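Local coordinates for PppA (PDB 6JKV), which is a PP2C-family, manganese-binding phosphatase that regulates type VI secretion in Pseudomonas aeruginosa and probably removes phosphate from serine or threonine residues, at residues H231-P234 / Y235-V238. Sequence-based numbering, arbitrary orientation.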
loop_
_atom_site.group_PDB
_atom_site.type_symbol
_atom_site.label_atom_id
_atom_site.label_comp_id
_atom_site.label_asym_id
_atom_site.label_seq_id
_atom_site.Cartn_x
_atom_site.Cartn_y
_atom_site.Cartn_z
ATOM N N HIS A 231 8.143 -17.353 -5.112
ATOM C CA HIS A 231 7.281 -18.351 -5.787
ATOM C C HIS A 231 6.631 -17.708 -7.013
ATOM O O HIS A 231 6.551 -16.459 -7.089
ATOM C CB HIS A 231 6.264 -18.937 -4.800
ATOM C CG HIS A 231 6.908 -19.731 -3.713
ATOM N ND1 HIS A 231 7.391 -19.156 -2.550
ATOM C CD2 HIS A 231 7.193 -21.051 -3.622
ATOM C CE1 HIS A 231 7.937 -20.088 -1.792
ATOM N NE2 HIS A 231 7.833 -21.258 -2.426
ATOM N N SER A 232 6.209 -18.552 -7.951
ATOM C CA SER A 232 5.827 -18.149 -9.326
ATOM C C SER A 232 4.436 -17.518 -9.336
ATOM O O SER A 232 4.168 -16.714 -10.247
ATOM C CB SER A 232 5.878 -19.320 -10.260
ATOM O OG SER A 232 4.810 -20.215 -9.988
ATOM N N ASP A 233 3.578 -17.885 -8.384
ATOM C CA ASP A 233 2.132 -17.584 -8.464
ATOM C C ASP A 233 1.743 -16.515 -7.446
ATOM O O ASP A 233 1.680 -16.794 -6.249
ATOM C CB ASP A 233 1.328 -18.863 -8.269
ATOM C CG ASP A 233 -0.146 -18.559 -8.246
ATOM O OD1 ASP A 233 -0.574 -17.747 -9.085
ATOM O OD2 ASP A 233 -0.829 -19.092 -7.352
ATOM N N PRO A 234 1.433 -15.274 -7.884
ATOM C CA PRO A 234 1.075 -14.203 -6.951
ATOM C C PRO A 234 -0.149 -14.530 -6.084
ATOM O O PRO A 234 -0.172 -14.132 -4.950
ATOM C CB PRO A 234 0.798 -13.000 -7.863
ATOM C CG PRO A 234 1.567 -13.314 -9.121
ATOM C CD PRO A 234 1.443 -14.812 -9.279
ATOM N N TYR A 235 -1.123 -15.265 -6.620
ATOM C CA TYR A 235 -2.363 -15.642 -5.892
ATOM C C TYR A 235 -2.014 -16.510 -4.678
ATOM O O TYR A 235 -2.513 -16.227 -3.561
ATOM C CB TYR A 235 -3.308 -16.394 -6.827
ATOM C CG TYR A 235 -4.676 -16.705 -6.275
ATOM C CD1 TYR A 235 -4.889 -17.778 -5.415
ATOM C CD2 TYR A 235 -5.766 -15.928 -6.620
ATOM C CE1 TYR A 235 -6.148 -18.066 -4.919
ATOM C CE2 TYR A 235 -7.034 -16.212 -6.145
ATOM C CZ TYR A 235 -7.226 -17.277 -5.282
ATOM O OH TYR A 235 -8.469 -17.558 -4.796
ATOM N N ALA A 236 -1.226 -17.569 -4.893
ATOM C CA ALA A 236 -0.759 -18.459 -3.807
ATOM C C ALA A 236 0.138 -17.664 -2.856
ATOM O O ALA A 236 0.065 -17.912 -1.649
ATOM C CB ALA A 236 -0.036 -19.661 -4.366
ATOM N N VAL A 237 0.933 -16.730 -3.382
ATOM C CA VAL A 237 1.925 -15.966 -2.574
ATOM C C VAL A 237 1.177 -15.072 -1.583
ATOM O O VAL A 237 1.471 -15.149 -0.386
ATOM C CB VAL A 237 2.900 -15.173 -3.463
ATOM C CG1 VAL A 237 3.599 -14.085 -2.681
ATOM C CG2 VAL A 237 3.923 -16.073 -4.122
ATOM N N VAL A 238 0.213 -14.276 -2.049
ATOM C CA VAL A 238 -0.539 -13.357 -1.155
ATOM C C VAL A 238 -1.278 -14.196 -0.112
ATOM O O VAL A 238 -1.262 -13.807 1.053
ATOM C CB VAL A 238 -1.485 -12.414 -1.926
ATOM C CG1 VAL A 238 -0.691 -11.460 -2.811
ATOM C CG2 VAL A 238 -2.525 -13.165 -2.743
#
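D233 caps the first turn of helix 234-247: its OD2 accepts the backbone N-H of A236 at 2.9 Å. That donor stands well above the carboxylate plane, 62° out of it. The side chain reaches it with CG anti to the D233 backbone N (chi1 176°), which also lays the carboxylate alongside Y235, OD2 lying 3.7 Å from Y235 CB. The carbonyl of the same residue opens the helical bonding, D233 O accepting from V237 N at 3.0 Å. One residue on, P234 O takes V238 N at 2.9 Å in a nearly straight bond (170°), so the i to i+4 pattern is established from the N-cap onward. Apolar contact is slight at the loop end, where V237 CG2 meets H231 CB at 3.8 Å while the imidazole turns away and its ND1 bonds V228 O. P234, V237 and V238 all touch V258 of strand 254-261, so this turn of the helix packs on the sheet. P234, as first helical residue, has no N-H to leave unpaired, and D233 supplies an acceptor for A236; its negative charge, near the helix N-terminus, would probably interact favourably with the helix dipole.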